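Local coordinates for uncharacterized protein (Azotobacter vinelandii, PDB 6RK0), which binds FAD and heme b as a flavocytochrome and probably serves as a low-potential terminal oxidase associated with the iron-only nitrogenase, at residues 109-123 / 161-175. Numbering follows the deposited sequence. Where two conformers were deposited one is given.
Sequences CNFRSVMLLGRAELI and VASLSIAEASCKVRT. With FAD (flavin-adenine dinucleotide), chain G.
Phe111 to Leu116 pair antiparallel with Ala169 to Arg174 in the curled sheet of the flavin-binding domain; after a turn through Gly118, whose backbone angles (phi 139°) call for glycine, Glu121 and Leu122 pair with Ser163 and Ala162. Where the strands part, water 1 bridges Leu117 O, Ser165 O and Glu168 N, and Leu164 CD1 packs against the backbone, 3.6 Å from Gly118 C. On the apolar face Leu116 CD2 lies 3.5 Å from Ala169 CB; helix 32-40 lies over Val114, Ala169 and Cys171, and Val69 of strand 68-74 over Leu116. The other face holds FAD. Ser113 OG donates to FAD N1A (2.8 Å), while Ser170 OG donates to N3A and accepts from ribose O2B, so two hydroxyls from adjacent strands read one adenine edge. Met115, extended beyond CG, brings CE to 3.5 Å from FAD C5A. Lys172 bends at chi3 (72°); its NZ donates to FAD O3' (2.9 Å) and is hydrogen-bonded to heme O2A, joining the cofactors. The Phe111 ring lies between flavin C8 and Arg174 N. Arg174 NH1 donates to Asn110 OD1 (2.8 Å, 166°), which lies in the guanidinium plane. Such a sheet-borne site, completed by the second subunit, is characteristic of the dimeric pyridoxamine 5'-phosphate oxidase-like split barrel.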
ATOM      1  N   CYS A 109       1.194   9.129  12.015  0.55  8.84           N
ATOM      2  CA  CYS A 109       1.912   9.260  10.761  0.55  8.96           C
ATOM      3  C   CYS A 109       1.222  10.320   9.926  0.55  8.51           C
ATOM      4  O   CYS A 109       0.015  10.536  10.038  0.55  9.30           O
ATOM      5  CB  CYS A 109       2.040   7.951   9.974  0.55  9.96           C
ATOM      6  SG  CYS A 109       0.512   7.410   9.165  0.55  9.57           S
ATOM      7  N   ASN A 110       2.015  10.999   9.115  1.00  8.25           N
ATOM      8  CA  ASN A 110       1.460  11.873   8.086  1.00  8.57           C
ATOM      9  C   ASN A 110       1.185  11.005   6.871  1.00  8.50           C
ATOM     10  O   ASN A 110       1.931  10.063   6.571  1.00  8.52           O
ATOM     11  CB  ASN A 110       2.389  13.032   7.788  1.00  8.90           C
ATOM     12  CG  ASN A 110       2.344  14.063   8.905  1.00  9.21           C
ATOM     13  OD1 ASN A 110       1.284  14.215   9.552  1.00 10.02           O
ATOM     14  ND2 ASN A 110       3.437  14.759   9.141  1.00  9.64           N
ATOM     15  N   PHE A 111       0.099  11.300   6.175  1.00  8.55           N
ATOM     16  CA  PHE A 111      -0.367  10.408   5.119  1.00  8.26           C
ATOM     17  C   PHE A 111      -1.422  11.116   4.289  1.00  8.01           C
ATOM     18  O   PHE A 111      -2.026  12.119   4.716  1.00  8.58           O
ATOM     19  CB  PHE A 111      -0.958   9.111   5.708  1.00  8.51           C
ATOM     20  CG  PHE A 111      -2.184   9.310   6.543  1.00  9.28           C
ATOM     21  CD1 PHE A 111      -3.460   9.310   5.972  1.00 10.87           C
ATOM     22  CD2 PHE A 111      -2.085   9.528   7.905  1.00 11.93           C
ATOM     23  CE1 PHE A 111      -4.593   9.511   6.763  1.00 13.58           C
ATOM     24  CE2 PHE A 111      -3.240   9.712   8.698  1.00 15.37           C
ATOM     25  CZ  PHE A 111      -4.483   9.684   8.108  1.00 15.84           C
ATOM     26  N   ARG A 112      -1.703  10.501   3.150  1.00  8.25           N
ATOM     27  CA  ARG A 112      -2.880  10.789   2.329  1.00  8.20           C
ATOM     28  C   ARG A 112      -3.524   9.466   1.986  1.00  8.09           C
ATOM     29  O   ARG A 112      -2.816   8.545   1.555  1.00  9.21           O
ATOM     30  CB  ARG A 112      -2.474  11.505   1.025  1.00  9.06           C
ATOM     31  CG  ARG A 112      -1.929  12.903   1.237  1.00  9.56           C
ATOM     32  CD  ARG A 112      -1.102  13.373   0.051  1.00 10.29           C
ATOM     33  NE  ARG A 112       0.193  12.709   0.063  1.00  9.96           N
ATOM     34  CZ  ARG A 112       1.047  12.763  -0.953  1.00  9.99           C
ATOM     35  NH1 ARG A 112       0.681  13.304  -2.119  1.00 10.57           N
ATOM     36  NH2 ARG A 112       2.259  12.264  -0.829  1.00 10.18           N
ATOM     37  N   SER A 113      -4.839   9.346   2.128  1.00  8.01           N
ATOM     38  CA  SER A 113      -5.496   8.118   1.713  1.00  8.52           C
ATOM     39  C   SER A 113      -6.887   8.397   1.192  1.00  8.27           C
ATOM     40  O   SER A 113      -7.591   9.296   1.689  1.00  8.89           O
ATOM     41  CB  SER A 113      -5.518   7.031   2.757  1.00 10.86           C
ATOM     42  OG  SER A 113      -6.198   7.410   3.884  1.00 11.65           O
ATOM     43  N   VAL A 114      -7.281   7.608   0.203  0.60  8.33           N
ATOM     44  CA  VAL A 114      -8.625   7.690  -0.357  0.60  8.54           C
ATOM     45  C   VAL A 114      -9.181   6.286  -0.504  0.60  8.23           C
ATOM     46  O   VAL A 114      -8.453   5.353  -0.875  0.60  8.74           O
ATOM     47  CB  VAL A 114      -8.670   8.493  -1.678  0.60 10.13           C
ATOM     48  CG1 VAL A 114      -7.769   7.870  -2.739  0.60  9.36           C
ATOM     49  CG2 VAL A 114     -10.127   8.670  -2.183  0.60 11.86           C
ATOM     50  N   MET A 115     -10.469   6.146  -0.194  1.00  8.66           N
ATOM     51  CA  MET A 115     -11.223   4.919  -0.434  1.00  8.88           C
ATOM     52  C   MET A 115     -12.320   5.274  -1.423  1.00  8.99           C
ATOM     53  O   MET A 115     -13.093   6.217  -1.203  1.00  9.95           O
ATOM     54  CB  MET A 115     -11.828   4.344   0.844  1.00  9.39           C
ATOM     55  CG  MET A 115     -10.778   3.876   1.832  1.00 10.11           C
ATOM     56  SD  MET A 115     -11.570   3.229   3.308  1.00 11.10           S
ATOM     57  CE  MET A 115     -10.136   2.867   4.331  1.00 11.48           C
ATOM     58  N   LEU A 116     -12.398   4.496  -2.489  1.00  9.15           N
ATOM     59  CA  LEU A 116     -13.455   4.556  -3.498  1.00  9.25           C
ATOM     60  C   LEU A 116     -14.319   3.329  -3.369  1.00  9.06           C
ATOM     61  O   LEU A 116     -13.810   2.194  -3.363  1.00  9.63           O
ATOM     62  CB  LEU A 116     -12.864   4.560  -4.913  1.00  9.67           C
ATOM     63  CG  LEU A 116     -11.828   5.604  -5.241  1.00 10.21           C
ATOM     64  CD1 LEU A 116     -11.389   5.484  -6.675  1.00 11.08           C
ATOM     65  CD2 LEU A 116     -12.295   7.018  -4.918  1.00 11.18           C
ATOM     66  N   LEU A 117     -15.631   3.528  -3.255  1.00  9.67           N
ATOM     67  CA  LEU A 117     -16.554   2.420  -3.069  1.00 10.25           C
ATOM     68  C   LEU A 117     -17.501   2.309  -4.258  1.00 10.51           C
ATOM     69  O   LEU A 117     -17.867   3.317  -4.878  1.00 11.58           O
ATOM     70  CB  LEU A 117     -17.420   2.641  -1.825  1.00 11.75           C
ATOM     71  CG  LEU A 117     -16.654   2.748  -0.515  1.00 12.85           C
ATOM     72  CD1 LEU A 117     -17.595   2.678   0.630  1.00 15.44           C
ATOM     73  CD2 LEU A 117     -15.453   1.771  -0.366  1.00 15.35           C
ATOM     74  N   GLY A 118     -17.939   1.091  -4.517  1.00 10.72           N
ATOM     75  CA  GLY A 118     -19.060   0.904  -5.424  1.00 11.28           C
ATOM     76  C   GLY A 118     -18.870  -0.260  -6.358  1.00 10.67           C
ATOM     77  O   GLY A 118     -18.084  -1.176  -6.129  1.00 11.03           O
ATOM     78  N   ARG A 119     -19.650  -0.231  -7.434  1.00 10.79           N
ATOM     79  CA  ARG A 119     -19.713  -1.342  -8.368  1.00 11.06           C
ATOM     80  C   ARG A 119     -18.833  -1.007  -9.567  1.00 10.71           C
ATOM     81  O   ARG A 119     -19.143  -0.093 -10.346  1.00 11.56           O
ATOM     82  CB  ARG A 119     -21.158  -1.594  -8.794  1.00 11.92           C
ATOM     83  CG  ARG A 119     -21.368  -2.856  -9.602  1.00 13.19           C
ATOM     84  CD  ARG A 119     -21.088  -4.119  -8.827  1.00 13.84           C
ATOM     85  NE  ARG A 119     -21.848  -4.223  -7.590  1.00 13.69           N
ATOM     86  CZ  ARG A 119     -22.909  -5.011  -7.422  1.00 15.35           C
ATOM     87  NH1 ARG A 119     -23.372  -5.763  -8.425  1.00 17.76           N
ATOM     88  NH2 ARG A 119     -23.494  -5.045  -6.218  1.00 17.28           N
ATOM     89  N   ALA A 120     -17.743  -1.751  -9.718  1.00 10.71           N
ATOM     90  CA  ALA A 120     -16.872  -1.597 -10.858  1.00 10.90           C
ATOM     91  C   ALA A 120     -17.513  -2.238 -12.086  1.00 11.86           C
ATOM     92  O   ALA A 120     -18.439  -3.048 -11.992  1.00 13.58           O
ATOM     93  CB  ALA A 120     -15.522  -2.239 -10.549  1.00 11.74           C
ATOM     94  N   GLU A 121     -16.985  -1.865 -13.247  1.00 12.71           N
ATOM     95  CA  GLU A 121     -17.488  -2.294 -14.538  1.00 14.57           C
ATOM     96  C   GLU A 121     -16.343  -2.761 -15.412  1.00 12.73           C
ATOM     97  O   GLU A 121     -15.290  -2.123 -15.439  1.00 13.92           O
ATOM     98  CB  GLU A 121     -18.168  -1.096 -15.276  1.00 18.32           C
ATOM     99  CG  GLU A 121     -19.277  -0.432 -14.444  1.00 23.61           C
ATOM    100  CD  GLU A 121     -19.822   0.860 -15.044  1.00 29.77           C
ATOM    101  OE1 GLU A 121     -19.549   1.179 -16.235  1.00 33.02           O
ATOM    102  OE2 GLU A 121     -20.546   1.574 -14.297  1.00 33.87           O
ATOM    103  N   LEU A 122     -16.545  -3.855 -16.138  1.00 12.35           N
ATOM    104  CA  LEU A 122     -15.525  -4.313 -17.082  1.00 12.74           C
ATOM    105  C   LEU A 122     -15.716  -3.646 -18.435  1.00 13.00           C
ATOM    106  O   LEU A 122     -16.835  -3.395 -18.870  1.00 15.25           O
ATOM    107  CB  LEU A 122     -15.615  -5.803 -17.349  1.00 14.95           C
ATOM    108  CG  LEU A 122     -15.314  -6.694 -16.172  1.00 17.94           C
ATOM    109  CD1 LEU A 122     -15.432  -8.148 -16.611  1.00 20.71           C
ATOM    110  CD2 LEU A 122     -13.953  -6.405 -15.500  1.00 18.33           C
ATOM    111  N   ILE A 123     -14.610  -3.397 -19.123  1.00 12.93           N
ATOM    112  CA  ILE A 123     -14.684  -2.916 -20.499  1.00 13.78           C
ATOM    113  C   ILE A 123     -14.759  -4.134 -21.415  1.00 15.62           C
ATOM    114  O   ILE A 123     -13.789  -4.873 -21.553  1.00 17.36           O
ATOM    115  CB  ILE A 123     -13.469  -2.050 -20.837  1.00 14.92           C
ATOM    116  CG1 ILE A 123     -13.360  -0.875 -19.885  1.00 16.09           C
ATOM    117  CG2 ILE A 123     -13.546  -1.603 -22.290  1.00 15.92           C
ATOM    118  CD1 ILE A 123     -12.287   0.052 -20.212  1.00 18.63           C
ATOM    119  N   VAL A 161      -9.834  -4.911 -18.430  1.00  9.79           N
ATOM    120  CA  VAL A 161      -9.760  -3.594 -17.842  1.00  9.95           C
ATOM    121  C   VAL A 161     -11.064  -3.334 -17.110  1.00 10.11           C
ATOM    122  O   VAL A 161     -12.147  -3.506 -17.677  1.00 11.02           O
ATOM    123  CB  VAL A 161      -9.486  -2.493 -18.886  1.00 10.75           C
ATOM    124  CG1 VAL A 161      -9.533  -1.121 -18.225  1.00 11.25           C
ATOM    125  CG2 VAL A 161      -8.151  -2.736 -19.570  1.00 12.13           C
ATOM    126  N   ALA A 162     -10.944  -2.955 -15.843  1.00 10.08           N
ATOM    127  CA  ALA A 162     -12.089  -2.589 -15.026  1.00 10.63           C
ATOM    128  C   ALA A 162     -12.012  -1.111 -14.685  1.00  9.88           C
ATOM    129  O   ALA A 162     -10.930  -0.517 -14.688  1.00 10.27           O
ATOM    130  CB  ALA A 162     -12.070  -3.391 -13.706  1.00 12.78           C
ATOM    131  N   SER A 163     -13.164  -0.521 -14.373  1.00 10.40           N
ATOM    132  CA  SER A 163     -13.174   0.853 -13.895  1.00 11.10           C
ATOM    133  C   SER A 163     -14.203   1.046 -12.796  1.00 10.86           C
ATOM    134  O   SER A 163     -15.179   0.295 -12.679  1.00 11.52           O
ATOM    135  CB  SER A 163     -13.421   1.852 -15.019  1.00 13.01           C
ATOM    136  OG  SER A 163     -14.757   1.885 -15.427  1.00 13.87           O
ATOM    137  N   LEU A 164     -13.979   2.102 -12.022  1.00 10.65           N
ATOM    138  CA  LEU A 164     -14.819   2.443 -10.894  1.00 10.54           C
ATOM    139  C   LEU A 164     -14.936   3.951 -10.832  1.00 10.49           C
ATOM    140  O   LEU A 164     -13.940   4.665 -10.941  1.00 10.52           O
ATOM    141  CB  LEU A 164     -14.178   1.915  -9.605  1.00 10.80           C
ATOM    142  CG  LEU A 164     -14.896   2.159  -8.297  1.00 11.30           C
ATOM    143  CD1 LEU A 164     -16.245   1.424  -8.234  1.00 12.50           C
ATOM    144  CD2 LEU A 164     -13.992   1.716  -7.113  1.00 12.70           C
ATOM    145  N   SER A 165     -16.152   4.446 -10.631  1.00 10.62           N
ATOM    146  CA  SER A 165     -16.373   5.863 -10.410  1.00 10.59           C
ATOM    147  C   SER A 165     -15.593   6.344  -9.189  1.00 10.28           C
ATOM    148  O   SER A 165     -15.479   5.650  -8.182  1.00 10.91           O
ATOM    149  CB  SER A 165     -17.855   6.083 -10.159  1.00 11.65           C
ATOM    150  OG  SER A 165     -18.123   7.413  -9.773  1.00 12.67           O
ATOM    151  N   ILE A 166     -15.120   7.589  -9.265  1.00 10.26           N
ATOM    152  CA  ILE A 166     -14.496   8.228  -8.114  1.00 10.74           C
ATOM    153  C   ILE A 166     -15.495   8.943  -7.237  1.00 10.64           C
ATOM    154  O   ILE A 166     -15.097   9.565  -6.245  1.00 11.44           O
ATOM    155  CB  ILE A 166     -13.326   9.156  -8.510  1.00 11.19           C
ATOM    156  CG1 ILE A 166     -13.837  10.441  -9.177  1.00 11.94           C
ATOM    157  CG2 ILE A 166     -12.325   8.435  -9.359  1.00 11.79           C
ATOM    158  CD1 ILE A 166     -12.733  11.440  -9.507  1.00 13.70           C
ATOM    159  N   ALA A 167     -16.798   8.900  -7.559  1.00 10.78           N
ATOM    160  CA  ALA A 167     -17.749   9.762  -6.868  1.00 11.16           C
ATOM    161  C   ALA A 167     -17.971   9.362  -5.412  1.00 10.94           C
ATOM    162  O   ALA A 167     -18.143  10.237  -4.559  1.00 12.40           O
ATOM    163  CB  ALA A 167     -19.070   9.736  -7.613  1.00 12.21           C
ATOM    164  N   GLU A 168     -18.031   8.066  -5.108  1.00 10.36           N
ATOM    165  CA  GLU A 168     -18.347   7.633  -3.745  1.00 10.56           C
ATOM    166  C   GLU A 168     -17.021   7.430  -3.012  1.00 10.38           C
ATOM    167  O   GLU A 168     -16.533   6.321  -2.855  1.00 11.32           O
ATOM    168  CB  GLU A 168     -19.219   6.383  -3.735  1.00 11.42           C
ATOM    169  CG  GLU A 168     -19.835   6.182  -2.368  1.00 11.98           C
ATOM    170  CD  GLU A 168     -20.642   4.924  -2.195  1.00 12.79           C
ATOM    171  OE1 GLU A 168     -20.767   4.106  -3.131  1.00 14.13           O
ATOM    172  OE2 GLU A 168     -21.136   4.714  -1.064  1.00 13.06           O
ATOM    173  N   ALA A 169     -16.440   8.552  -2.611  1.00 10.39           N
ATOM    174  CA  ALA A 169     -15.059   8.583  -2.110  1.00 10.60           C
ATOM    175  C   ALA A 169     -14.965   9.296  -0.773  1.00 10.01           C
ATOM    176  O   ALA A 169     -15.581  10.345  -0.553  1.00 10.65           O
ATOM    177  CB  ALA A 169     -14.163   9.370  -3.093  1.00 11.31           C
ATOM    178  N   SER A 170     -14.106   8.758   0.090  1.00  9.44           N
ATOM    179  CA  SER A 170     -13.694   9.436   1.311  1.00  9.46           C
ATOM    180  C   SER A 170     -12.180   9.551   1.308  1.00  9.05           C
ATOM    181  O   SER A 170     -11.475   8.600   0.926  1.00  9.27           O
ATOM    182  CB  SER A 170     -14.159   8.690   2.552  1.00 10.14           C
ATOM    183  OG  SER A 170     -13.729   7.347   2.539  1.00 10.06           O
ATOM    184  N   CYS A 171     -11.676  10.693   1.778  1.00  9.39           N
ATOM    185  CA  CYS A 171     -10.252  10.849   2.010  1.00  9.90           C
ATOM    186  C   CYS A 171      -9.968  11.153   3.468  1.00  9.43           C
ATOM    187  O   CYS A 171     -10.800  11.772   4.156  1.00  9.80           O
ATOM    188  CB  CYS A 171      -9.628  11.977   1.201  1.00 10.74           C
ATOM    189  SG  CYS A 171     -10.089  12.046  -0.520  1.00 11.67           S
ATOM    190  N   LYS A 172      -8.768  10.790   3.926  1.00  9.56           N
ATOM    191  CA  LYS A 172      -8.210  11.304   5.155  1.00  9.16           C
ATOM    192  C   LYS A 172      -6.805  11.764   4.843  1.00  8.92           C
ATOM    193  O   LYS A 172      -6.076  11.091   4.100  1.00  9.30           O
ATOM    194  CB  LYS A 172      -8.196  10.273   6.324  1.00 10.55           C
ATOM    195  CG  LYS A 172      -9.582   9.946   6.856  1.00 10.91           C
ATOM    196  CD  LYS A 172      -9.576   8.833   7.874  1.00 10.95           C
ATOM    197  CE  LYS A 172      -8.984   9.172   9.262  1.00 10.85           C
ATOM    198  NZ  LYS A 172      -9.023   7.972  10.154  1.00  9.98           N
ATOM    199  N   VAL A 173      -6.420  12.909   5.412  1.00  9.10           N
ATOM    200  CA  VAL A 173      -5.096  13.490   5.211  1.00  9.42           C
ATOM    201  C   VAL A 173      -4.592  13.999   6.539  1.00  9.33           C
ATOM    202  O   VAL A 173      -5.319  14.722   7.235  1.00 10.12           O
ATOM    203  CB  VAL A 173      -5.141  14.654   4.187  1.00 10.31           C
ATOM    204  CG1 VAL A 173      -3.774  15.324   4.078  1.00 11.58           C
ATOM    205  CG2 VAL A 173      -5.630  14.151   2.830  1.00 10.62           C
ATOM    206  N   ARG A 174      -3.340  13.673   6.864  1.00  9.56           N
ATOM    207  CA  ARG A 174      -2.654  14.288   7.992  1.00  9.95           C
ATOM    208  C   ARG A 174      -1.346  14.867   7.502  1.00  9.83           C
ATOM    209  O   ARG A 174      -0.599  14.189   6.779  1.00  9.59           O
ATOM    210  CB  ARG A 174      -2.382  13.318   9.141  1.00 10.26           C
ATOM    211  CG  ARG A 174      -1.984  14.062  10.423  1.00 10.50           C
ATOM    212  CD  ARG A 174      -1.225  13.154  11.389  1.00 10.58           C
ATOM    213  NE  ARG A 174      -1.074  13.760  12.710  1.00 10.50           N
ATOM    214  CZ  ARG A 174      -0.190  14.706  13.032  1.00  9.96           C
ATOM    215  NH1 ARG A 174       0.753  15.103  12.188  1.00  9.84           N
ATOM    216  NH2 ARG A 174      -0.247  15.224  14.272  1.00 10.69           N
ATOM    217  N   THR A 175      -1.066  16.101   7.924  1.00 10.37           N
ATOM    218  CA  THR A 175       0.191  16.780   7.685  1.00 10.96           C
ATOM    219  C   THR A 175       0.671  17.420   8.992  1.00 10.39           C
ATOM    220  O   THR A 175      -0.101  17.579   9.929  1.00 11.04           O
ATOM    221  CB  THR A 175       0.067  17.898   6.620  1.00 13.06           C
ATOM    222  OG1 THR A 175      -0.864  18.896   7.076  1.00 15.11           O
ATOM    223  CG2 THR A 175      -0.422  17.372   5.266  1.00 13.48           C
TER
HETATM  224  PA  FAD G 404     -14.418   4.742  10.418  1.00  9.97           P
HETATM  225  O1A FAD G 404     -14.336   6.204  10.649  1.00 10.46           O
HETATM  226  O2A FAD G 404     -15.337   3.945  11.286  1.00 11.00           O
HETATM  227  O5B FAD G 404     -14.735   4.460   8.886  1.00 10.02           O
HETATM  228  C5B FAD G 404     -15.926   5.026   8.297  1.00  9.98           C
HETATM  229  C4B FAD G 404     -15.632   5.428   6.876  1.00  9.83           C
HETATM  230  O4B FAD G 404     -14.562   6.396   6.870  1.00  9.45           O
HETATM  231  C3B FAD G 404     -15.115   4.323   5.968  1.00  9.66           C
HETATM  232  O3B FAD G 404     -16.146   3.468   5.519  1.00  9.94           O
HETATM  233  C2B FAD G 404     -14.401   5.119   4.881  1.00  9.59           C
HETATM  234  O2B FAD G 404     -15.344   5.556   3.933  1.00 10.01           O
HETATM  235  C1B FAD G 404     -13.817   6.292   5.670  1.00  9.21           C
HETATM  236  N9A FAD G 404     -12.415   6.090   6.032  1.00  8.89           N
HETATM  237  C8A FAD G 404     -11.905   5.456   7.129  1.00  9.09           C
HETATM  238  N7A FAD G 404     -10.599   5.382   7.124  1.00  9.25           N
HETATM  239  C5A FAD G 404     -10.224   5.992   5.942  1.00  8.64           C
HETATM  240  C6A FAD G 404      -8.960   6.230   5.351  1.00  8.79           C
HETATM  241  N6A FAD G 404      -7.787   5.831   5.879  1.00  9.69           N
HETATM  242  N1A FAD G 404      -8.943   6.855   4.150  1.00  9.16           N
HETATM  243  C2A FAD G 404     -10.102   7.230   3.603  1.00  9.02           C
HETATM  244  N3A FAD G 404     -11.347   7.061   4.053  1.00  8.89           N
HETATM  245  C4A FAD G 404     -11.332   6.438   5.258  1.00  8.45           C
HETATM  246  N1  FAD G 404      -5.238   3.482  11.892  1.00  9.36           N
HETATM  247  C2  FAD G 404      -4.977   2.815  13.057  1.00 10.69           C
HETATM  248  O2  FAD G 404      -5.865   2.592  13.892  1.00 12.32           O
HETATM  249  N3  FAD G 404      -3.709   2.340  13.312  1.00 10.02           N
HETATM  250  C4  FAD G 404      -2.640   2.480  12.481  1.00  9.63           C
HETATM  251  O4  FAD G 404      -1.549   1.974  12.742  1.00 10.29           O
HETATM  252  C4X FAD G 404      -2.918   3.237  11.281  1.00  9.02           C
HETATM  253  N5  FAD G 404      -1.910   3.459  10.416  1.00  9.53           N
HETATM  254  C5X FAD G 404      -2.211   4.116   9.221  1.00  9.21           C
HETATM  255  C6  FAD G 404      -1.190   4.297   8.270  1.00  8.86           C
HETATM  256  C7  FAD G 404      -1.448   4.919   7.049  1.00  8.91           C
HETATM  257  C7M FAD G 404      -0.329   5.122   6.051  1.00  9.72           C
HETATM  258  C8  FAD G 404      -2.761   5.357   6.769  1.00  8.77           C
HETATM  259  C8M FAD G 404      -3.108   5.951   5.446  1.00  9.39           C
HETATM  260  C9  FAD G 404      -3.759   5.208   7.729  1.00  8.77           C
HETATM  261  C9A FAD G 404      -3.510   4.577   8.933  1.00  8.65           C
HETATM  262  N10 FAD G 404      -4.506   4.415   9.924  1.00  8.74           N
HETATM  263  C10 FAD G 404      -4.251   3.676  11.065  1.00  9.13           C
HETATM  264  C1' FAD G 404      -5.884   4.897   9.730  1.00  8.72           C
HETATM  265  C2' FAD G 404      -6.805   3.804   9.219  1.00  8.87           C
HETATM  266  O2' FAD G 404      -6.645   3.667   7.817  1.00  8.57           O
HETATM  267  C3' FAD G 404      -8.261   4.143   9.531  1.00  9.02           C
HETATM  268  O3' FAD G 404      -8.586   5.401   8.957  1.00  9.06           O
HETATM  269  C4' FAD G 404      -8.561   4.176  11.024  1.00 10.07           C
HETATM  270  O4' FAD G 404      -8.077   2.980  11.635  1.00 10.98           O
HETATM  271  C5' FAD G 404     -10.043   4.267  11.276  1.00 10.52           C
HETATM  272  O5' FAD G 404     -10.719   3.194  10.587  1.00 10.24           O
HETATM  273  P   FAD G 404     -12.221   2.827  10.902  1.00 10.64           P
HETATM  274  O1P FAD G 404     -12.439   2.588  12.372  1.00 11.89           O
HETATM  275  O2P FAD G 404     -12.620   1.726   9.931  1.00 11.75           O
HETATM  276  O3P FAD G 404     -12.934   4.185  10.460  1.00 10.27           O
HETATM  277  O   HOH W   1     -17.624   5.517  -6.505  1.00 12.62           O
HETATM  278  O   HOH W   2     -18.441   2.518 -11.002  1.00 15.14           O
HETATM  279  O   HOH W   3     -15.090   0.094 -17.224  1.00 25.77           O
HETATM  280  O   HOH W   4     -12.185  -6.119 -19.689  1.00 15.53           O